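Guanidinopropionase (Pseudomonas aeruginosa, PDB 3NIQ) catalyses the manganese-dependent hydrolysis of 3-guanidinopropanoate to beta-alanine and urea, working as a homohexamer of the arginase family. Local coordinates at residues Asp4-Arg16 against Met24-Gln36. Numbering follows the deposited sequence.
Sequences DHPQPLDAAEIPR and MRLPAFTDPAALQ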
ATOM      1  N   ASP A   4     -35.106 -23.819 -11.827  1.00 38.86           N
ATOM      2  CA  ASP A   4     -34.954 -23.513 -10.360  1.00 38.19           C
ATOM      3  C   ASP A   4     -33.547 -23.824  -9.807  1.00 36.22           C
ATOM      4  O   ASP A   4     -33.386 -24.108  -8.620  1.00 36.02           O
ATOM      5  CB  ASP A   4     -36.047 -24.212  -9.519  1.00 39.27           C
ATOM      6  CG  ASP A   4     -35.989 -25.741  -9.604  1.00 41.99           C
ATOM      7  OD1 ASP A   4     -35.464 -26.292 -10.600  1.00 45.36           O
ATOM      8  OD2 ASP A   4     -36.485 -26.396  -8.662  1.00 45.88           O
ATOM      9  N   HIS A   5     -32.538 -23.767 -10.669  1.00 33.76           N
ATOM     10  CA  HIS A   5     -31.148 -23.859 -10.218  1.00 31.33           C
ATOM     11  C   HIS A   5     -30.862 -22.671  -9.302  1.00 30.83           C
ATOM     12  O   HIS A   5     -31.506 -21.637  -9.429  1.00 30.93           O
ATOM     13  CB  HIS A   5     -30.209 -23.840 -11.420  1.00 30.45           C
ATOM     14  CG  HIS A   5     -30.351 -25.032 -12.319  1.00 29.46           C
ATOM     15  ND1 HIS A   5     -29.513 -25.259 -13.390  1.00 29.88           N
ATOM     16  CD2 HIS A   5     -31.222 -26.073 -12.297  1.00 29.07           C
ATOM     17  CE1 HIS A   5     -29.862 -26.385 -13.994  1.00 32.02           C
ATOM     18  NE2 HIS A   5     -30.900 -26.895 -13.352  1.00 31.88           N
ATOM     19  N   PRO A   6     -29.912 -22.815  -8.358  1.00 29.68           N
ATOM     20  CA  PRO A   6     -29.480 -21.601  -7.645  1.00 28.03           C
ATOM     21  C   PRO A   6     -28.962 -20.567  -8.645  1.00 27.76           C
ATOM     22  O   PRO A   6     -28.451 -20.932  -9.700  1.00 27.26           O
ATOM     23  CB  PRO A   6     -28.340 -22.105  -6.755  1.00 27.14           C
ATOM     24  CG  PRO A   6     -28.674 -23.572  -6.535  1.00 28.01           C
ATOM     25  CD  PRO A   6     -29.216 -24.026  -7.874  1.00 29.26           C
ATOM     26  N   GLN A   7     -29.157 -19.290  -8.342  1.00 26.50           N
ATOM     27  CA  GLN A   7     -28.674 -18.220  -9.200  1.00 26.92           C
ATOM     28  C   GLN A   7     -27.977 -17.200  -8.296  1.00 25.75           C
ATOM     29  O   GLN A   7     -28.366 -17.043  -7.134  1.00 26.46           O
ATOM     30  CB  GLN A   7     -29.829 -17.527  -9.962  1.00 27.16           C
ATOM     31  CG  GLN A   7     -30.611 -18.395 -10.978  1.00 28.45           C
ATOM     32  CD  GLN A   7     -29.824 -18.755 -12.233  1.00 28.94           C
ATOM     33  OE1 GLN A   7     -28.986 -17.997 -12.707  1.00 31.50           O
ATOM     34  NE2 GLN A   7     -30.108 -19.923 -12.781  1.00 29.37           N
ATOM     35  N   PRO A   8     -26.955 -16.508  -8.826  1.00 24.85           N
ATOM     36  CA  PRO A   8     -26.281 -15.438  -8.092  1.00 25.87           C
ATOM     37  C   PRO A   8     -27.275 -14.336  -7.753  1.00 26.77           C
ATOM     38  O   PRO A   8     -28.295 -14.229  -8.428  1.00 26.95           O
ATOM     39  CB  PRO A   8     -25.280 -14.873  -9.119  1.00 26.00           C
ATOM     40  CG  PRO A   8     -25.118 -15.936 -10.149  1.00 26.29           C
ATOM     41  CD  PRO A   8     -26.441 -16.647 -10.205  1.00 25.66           C
ATOM     42  N   LEU A   9     -26.975 -13.510  -6.751  1.00 27.09           N
ATOM     43  CA  LEU A   9     -27.787 -12.320  -6.493  1.00 27.97           C
ATOM     44  C   LEU A   9     -27.949 -11.511  -7.786  1.00 29.04           C
ATOM     45  O   LEU A   9     -26.998 -11.336  -8.549  1.00 27.71           O
ATOM     46  CB  LEU A   9     -27.173 -11.456  -5.379  1.00 27.03           C
ATOM     47  CG  LEU A   9     -27.135 -12.009  -3.943  1.00 27.63           C
ATOM     48  CD1 LEU A   9     -26.355 -11.078  -2.975  1.00 22.00           C
ATOM     49  CD2 LEU A   9     -28.540 -12.274  -3.405  1.00 27.30           C
ATOM     50  N   ASP A  10     -29.162 -11.041  -8.049  1.00 30.60           N
ATOM     51  CA  ASP A  10     -29.419 -10.277  -9.268  1.00 32.25           C
ATOM     52  C   ASP A  10     -28.819  -8.856  -9.196  1.00 32.40           C
ATOM     53  O   ASP A  10     -29.284  -8.015  -8.414  1.00 31.46           O
ATOM     54  CB  ASP A  10     -30.923 -10.219  -9.532  1.00 33.38           C
ATOM     55  CG  ASP A  10     -31.260  -9.728 -10.935  1.00 36.03           C
ATOM     56  OD1 ASP A  10     -30.344  -9.441 -11.746  1.00 38.48           O
ATOM     57  OD2 ASP A  10     -32.470  -9.641 -11.218  1.00 40.80           O
ATOM     58  N   ALA A  11     -27.790  -8.612 -10.012  1.00 32.19           N
ATOM     59  CA  ALA A  11     -27.041  -7.345  -9.991  1.00 34.31           C
ATOM     60  C   ALA A  11     -27.858  -6.159 -10.502  1.00 35.31           C
ATOM     61  O   ALA A  11     -27.482  -5.000 -10.312  1.00 35.61           O
ATOM     62  CB  ALA A  11     -25.750  -7.471 -10.782  1.00 33.78           C
ATOM     63  N   ALA A  12     -28.970  -6.454 -11.168  1.00 36.81           N
ATOM     64  CA  ALA A  12     -29.893  -5.413 -11.621  1.00 37.25           C
ATOM     65  C   ALA A  12     -30.686  -4.868 -10.429  1.00 37.82           C
ATOM     66  O   ALA A  12     -31.362  -3.847 -10.545  1.00 38.76           O
ATOM     67  CB  ALA A  12     -30.825  -5.981 -12.673  1.00 36.79           C
ATOM     68  N   GLU A  13     -30.576  -5.553  -9.290  1.00 37.53           N
ATOM     69  CA  GLU A  13     -31.355  -5.264  -8.090  1.00 38.20           C
ATOM     70  C   GLU A  13     -30.462  -5.047  -6.859  1.00 37.04           C
ATOM     71  O   GLU A  13     -30.805  -4.269  -5.967  1.00 37.68           O
ATOM     72  CB  GLU A  13     -32.292  -6.448  -7.811  1.00 39.23           C
ATOM     73  CG  GLU A  13     -33.460  -6.158  -6.868  1.00 43.73           C
ATOM     74  CD  GLU A  13     -34.707  -5.675  -7.609  1.00 48.58           C
ATOM     75  OE1 GLU A  13     -35.500  -4.899  -7.020  1.00 50.11           O
ATOM     76  OE2 GLU A  13     -34.893  -6.075  -8.780  1.00 50.88           O
ATOM     77  N   ILE A  14     -29.349  -5.777  -6.795  1.00 34.53           N
ATOM     78  CA  ILE A  14     -28.445  -5.720  -5.653  1.00 32.68           C
ATOM     79  C   ILE A  14     -27.047  -5.419  -6.184  1.00 30.66           C
ATOM     80  O   ILE A  14     -26.449  -6.253  -6.860  1.00 30.58           O
ATOM     81  CB  ILE A  14     -28.460  -7.032  -4.822  1.00 33.33           C
ATOM     82  CG1 ILE A  14     -29.883  -7.328  -4.302  1.00 35.01           C
ATOM     83  CG2 ILE A  14     -27.503  -6.911  -3.620  1.00 31.37           C
ATOM     84  CD1 ILE A  14     -30.109  -8.785  -3.847  1.00 36.99           C
ATOM     85  N   PRO A  15     -26.532  -4.207  -5.911  1.00 28.52           N
ATOM     86  CA  PRO A  15     -25.277  -3.835  -6.577  1.00 27.44           C
ATOM     87  C   PRO A  15     -24.148  -4.755  -6.105  1.00 26.31           C
ATOM     88  O   PRO A  15     -24.247  -5.347  -5.028  1.00 24.61           O
ATOM     89  CB  PRO A  15     -25.042  -2.396  -6.133  1.00 27.37           C
ATOM     90  CG  PRO A  15     -26.344  -1.952  -5.440  1.00 27.75           C
ATOM     91  CD  PRO A  15     -26.961  -3.205  -4.920  1.00 28.45           C
ATOM     92  N   ARG A  16     -23.111  -4.888  -6.922  1.00 26.71           N
ATOM     93  CA  ARG A  16     -22.078  -5.907  -6.726  1.00 27.44           C
ATOM     94  C   ARG A  16     -21.226  -5.707  -5.469  1.00 27.22           C
ATOM     95  O   ARG A  16     -20.488  -6.608  -5.062  1.00 27.94           O
ATOM     96  CB  ARG A  16     -21.185  -5.988  -7.971  1.00 27.94           C
ATOM     97  CG  ARG A  16     -21.941  -6.454  -9.184  1.00 29.39           C
ATOM     98  CD  ARG A  16     -21.081  -6.456 -10.444  1.00 31.40           C
ATOM     99  NE  ARG A  16     -21.858  -6.956 -11.582  1.00 32.68           N
ATOM    100  CZ  ARG A  16     -22.259  -8.224 -11.752  1.00 35.88           C
ATOM    101  NH1 ARG A  16     -21.966  -9.188 -10.868  1.00 32.72           N
ATOM    102  NH2 ARG A  16     -22.965  -8.541 -12.828  1.00 37.88           N
ATOM    103  N   MET A  24     -19.341 -16.135  -6.211  1.00 21.50           N
ATOM    104  CA  MET A  24     -20.226 -15.706  -7.302  1.00 22.18           C
ATOM    105  C   MET A  24     -21.567 -15.173  -6.771  1.00 22.22           C
ATOM    106  O   MET A  24     -22.533 -15.121  -7.514  1.00 23.47           O
ATOM    107  CB  MET A  24     -20.472 -16.856  -8.298  1.00 22.47           C
ATOM    108  CG  MET A  24     -19.214 -17.651  -8.713  1.00 23.05           C
ATOM    109  SD  MET A  24     -18.018 -16.634  -9.572  1.00 25.24           S
ATOM    110  CE  MET A  24     -16.699 -17.846  -9.864  1.00 22.09           C
ATOM    111  N   ARG A  25     -21.616 -14.814  -5.481  1.00 21.94           N
ATOM    112  CA  ARG A  25     -22.860 -14.380  -4.803  1.00 23.61           C
ATOM    113  C   ARG A  25     -23.996 -15.381  -4.961  1.00 23.80           C
ATOM    114  O   ARG A  25     -25.167 -15.007  -5.110  1.00 24.55           O
ATOM    115  CB  ARG A  25     -23.303 -12.982  -5.283  1.00 24.42           C
ATOM    116  CG  ARG A  25     -22.205 -11.905  -5.116  1.00 26.48           C
ATOM    117  CD  ARG A  25     -22.789 -10.506  -4.964  1.00 26.52           C
ATOM    118  NE  ARG A  25     -23.433 -10.057  -6.194  1.00 23.36           N
ATOM    119  CZ  ARG A  25     -24.230  -8.991  -6.269  1.00 25.95           C
ATOM    120  NH1 ARG A  25     -24.484  -8.257  -5.187  1.00 24.12           N
ATOM    121  NH2 ARG A  25     -24.773  -8.658  -7.423  1.00 22.76           N
ATOM    122  N   LEU A  26     -23.645 -16.657  -4.913  1.00 23.03           N
ATOM    123  CA  LEU A  26     -24.619 -17.733  -4.991  1.00 22.94           C
ATOM    124  C   LEU A  26     -25.134 -18.019  -3.588  1.00 23.85           C
ATOM    125  O   LEU A  26     -24.559 -17.510  -2.599  1.00 23.64           O
ATOM    126  CB  LEU A  26     -23.956 -18.993  -5.603  1.00 21.79           C
ATOM    127  CG  LEU A  26     -23.658 -18.958  -7.109  1.00 22.94           C
ATOM    128  CD1 LEU A  26     -22.549 -19.933  -7.483  1.00 25.39           C
ATOM    129  CD2 LEU A  26     -24.892 -19.277  -7.955  1.00 25.06           C
ATOM    130  N   PRO A  27     -26.223 -18.815  -3.473  1.00 23.99           N
ATOM    131  CA  PRO A  27     -26.629 -19.264  -2.147  1.00 24.12           C
ATOM    132  C   PRO A  27     -25.584 -20.186  -1.527  1.00 24.53           C
ATOM    133  O   PRO A  27     -24.819 -20.857  -2.260  1.00 24.89           O
ATOM    134  CB  PRO A  27     -27.952 -20.024  -2.414  1.00 24.39           C
ATOM    135  CG  PRO A  27     -28.428 -19.519  -3.737  1.00 24.85           C
ATOM    136  CD  PRO A  27     -27.137 -19.322  -4.508  1.00 24.42           C
ATOM    137  N   ALA A  28     -25.526 -20.188  -0.192  1.00 24.72           N
ATOM    138  CA  ALA A  28     -24.658 -21.097   0.543  1.00 24.89           C
ATOM    139  C   ALA A  28     -25.359 -22.429   0.799  1.00 25.63           C
ATOM    140  O   ALA A  28     -26.569 -22.460   1.078  1.00 24.77           O
ATOM    141  CB  ALA A  28     -24.218 -20.475   1.837  1.00 23.76           C
ATOM    142  N   PHE A  29     -24.596 -23.520   0.684  1.00 25.63           N
ATOM    143  CA  PHE A  29     -25.119 -24.880   0.844  1.00 26.35           C
ATOM    144  C   PHE A  29     -24.244 -25.658   1.805  1.00 26.93           C
ATOM    145  O   PHE A  29     -23.029 -25.415   1.911  1.00 27.18           O
ATOM    146  CB  PHE A  29     -25.205 -25.633  -0.502  1.00 25.33           C
ATOM    147  CG  PHE A  29     -26.239 -25.082  -1.443  1.00 26.16           C
ATOM    148  CD1 PHE A  29     -27.517 -25.642  -1.498  1.00 27.08           C
ATOM    149  CD2 PHE A  29     -25.930 -24.002  -2.280  1.00 24.05           C
ATOM    150  CE1 PHE A  29     -28.481 -25.143  -2.353  1.00 29.45           C
ATOM    151  CE2 PHE A  29     -26.886 -23.486  -3.157  1.00 26.83           C
ATOM    152  CZ  PHE A  29     -28.170 -24.051  -3.197  1.00 27.46           C
ATOM    153  N   THR A  30     -24.861 -26.611   2.487  1.00 27.29           N
ATOM    154  CA  THR A  30     -24.150 -27.472   3.424  1.00 28.29           C
ATOM    155  C   THR A  30     -24.193 -28.939   2.964  1.00 28.22           C
ATOM    156  O   THR A  30     -23.419 -29.770   3.410  1.00 29.42           O
ATOM    157  CB  THR A  30     -24.757 -27.338   4.843  1.00 28.86           C
ATOM    158  OG1 THR A  30     -23.962 -28.084   5.760  1.00 32.94           O
ATOM    159  CG2 THR A  30     -26.199 -27.872   4.898  1.00 26.35           C
ATOM    160  N   ASP A  31     -25.120 -29.243   2.070  1.00 28.33           N
ATOM    161  CA  ASP A  31     -25.284 -30.592   1.583  1.00 28.28           C
ATOM    162  C   ASP A  31     -24.804 -30.687   0.149  1.00 27.47           C
ATOM    163  O   ASP A  31     -25.433 -30.117  -0.748  1.00 28.36           O
ATOM    164  CB  ASP A  31     -26.765 -31.004   1.665  1.00 29.51           C
ATOM    165  CG  ASP A  31     -27.008 -32.411   1.141  1.00 31.38           C
ATOM    166  OD1 ASP A  31     -26.017 -33.093   0.794  1.00 31.32           O
ATOM    167  OD2 ASP A  31     -28.183 -32.823   1.076  1.00 35.45           O
ATOM    168  N   PRO A  32     -23.708 -31.436  -0.084  1.00 27.05           N
ATOM    169  CA  PRO A  32     -23.152 -31.596  -1.427  1.00 26.92           C
ATOM    170  C   PRO A  32     -24.177 -32.120  -2.426  1.00 27.24           C
ATOM    171  O   PRO A  32     -24.144 -31.726  -3.604  1.00 27.72           O
ATOM    172  CB  PRO A  32     -22.028 -32.639  -1.243  1.00 27.37           C
ATOM    173  CG  PRO A  32     -21.826 -32.800   0.210  1.00 28.28           C
ATOM    174  CD  PRO A  32     -23.056 -32.321   0.906  1.00 28.24           C
ATOM    175  N   ALA A  33     -25.073 -32.995  -1.963  1.00 26.34           N
ATOM    176  CA  ALA A  33     -26.099 -33.617  -2.829  1.00 26.72           C
ATOM    177  C   ALA A  33     -27.064 -32.601  -3.447  1.00 26.35           C
ATOM    178  O   ALA A  33     -27.712 -32.882  -4.466  1.00 26.77           O
ATOM    179  CB  ALA A  33     -26.892 -34.702  -2.050  1.00 27.04           C
ATOM    180  N   ALA A  34     -27.156 -31.420  -2.839  1.00 25.48           N
ATOM    181  CA  ALA A  34     -28.000 -30.355  -3.382  1.00 25.52           C
ATOM    182  C   ALA A  34     -27.416 -29.746  -4.670  1.00 26.04           C
ATOM    183  O   ALA A  34     -28.108 -29.013  -5.369  1.00 27.01           O
ATOM    184  CB  ALA A  34     -28.236 -29.275  -2.325  1.00 25.98           C
ATOM    185  N   LEU A  35     -26.157 -30.071  -4.997  1.00 24.97           N
ATOM    186  CA  LEU A  35     -25.428 -29.403  -6.093  1.00 24.34           C
ATOM    187  C   LEU A  35     -24.787 -30.357  -7.100  1.00 23.89           C
ATOM    188  O   LEU A  35     -24.456 -31.486  -6.759  1.00 25.09           O
ATOM    189  CB  LEU A  35     -24.311 -28.513  -5.509  1.00 23.82           C
ATOM    190  CG  LEU A  35     -24.762 -27.453  -4.511  1.00 23.74           C
ATOM    191  CD1 LEU A  35     -23.562 -26.811  -3.820  1.00 19.69           C
ATOM    192  CD2 LEU A  35     -25.622 -26.436  -5.228  1.00 22.56           C
ATOM    193  N   GLN A  36     -24.580 -29.877  -8.327  1.00 22.43           N
ATOM    194  CA  GLN A  36     -23.851 -30.633  -9.343  1.00 22.49           C
ATOM    195  C   GLN A  36     -22.400 -30.178  -9.437  1.00 22.15           C
ATOM    196  O   GLN A  36     -21.506 -30.975  -9.759  1.00 22.73           O
ATOM    197  CB  GLN A  36     -24.533 -30.523 -10.709  1.00 21.78           C
ATOM    198  CG  GLN A  36     -25.905 -31.216 -10.766  1.00 23.02           C
ATOM    199  CD  GLN A  36     -26.622 -30.859 -12.040  1.00 22.75           C
ATOM    200  OE1 GLN A  36     -27.266 -29.828 -12.118  1.00 24.72           O
ATOM    201  NE2 GLN A  36     -26.451 -31.671 -13.070  1.00 27.35           N
TER
HETATM  202  O   HOH W   1     -27.654 -15.808  -4.264  1.00 30.77           O
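The guanidinium of Arg25 plugs a hollow made by the bend of Leu9 to Arg16, a flat bump in a flat slot. Leu9 CB sits 3.9 Å above the guanidinium plane, over its centre, and Arg16 CA packs on the opposite face, nearer the rim, while Ala11 CA meets the edge. Small or aliphatic walls suit a planar cation, whose N-H groups point outward at its rim. There NH1 and NH2 together grip one backbone oxygen, Ile14 O, which lies almost in the guanidinium plane; the bond from NH2 is the shorter and straighter, at 3.0 Å and 159°. Arg25 NH1 also bonds Ala18 O, just beyond the segment, and more weakly Pro15 O, so the buried cation is met by three backbone carbonyls. A bend at chi3 (-68°) turns the otherwise long chain of Arg25 into this slot, with Leu9 crossing it at about a right angle.

At the other end of the same residue, Arg25 O receives Leu9 N at 2.9 Å and a water that also bonds Gln7 O, and Pro8 CA comes close enough for a CA-H...O contact. Proline suits position 8, where Pro8 N, with no N-H to satisfy, faces the methyl Leu26 CD2 at 3.6 Å. Farther along, the rigid ring of Pro6 sits in the shallow notch formed by Pro27 and Phe29, CB against Pro27 CD and CG 3.4 Å from Phe29 CZ; Leu35 CD2 lies over a face of that aromatic ring. Tyr80 of helix 79-82 packs on both Pro8 and Leu26, while Pro15 packs on Phe158 of one neighbouring subunit and Pro95 of another. This irregular, proline-rich N-terminal arm, tied by Arg25 through the carbonyls of Ile14 and Pro15, lies ahead of strand 37-42 of the parallel-sheet α/β arginase fold, away from the manganese site.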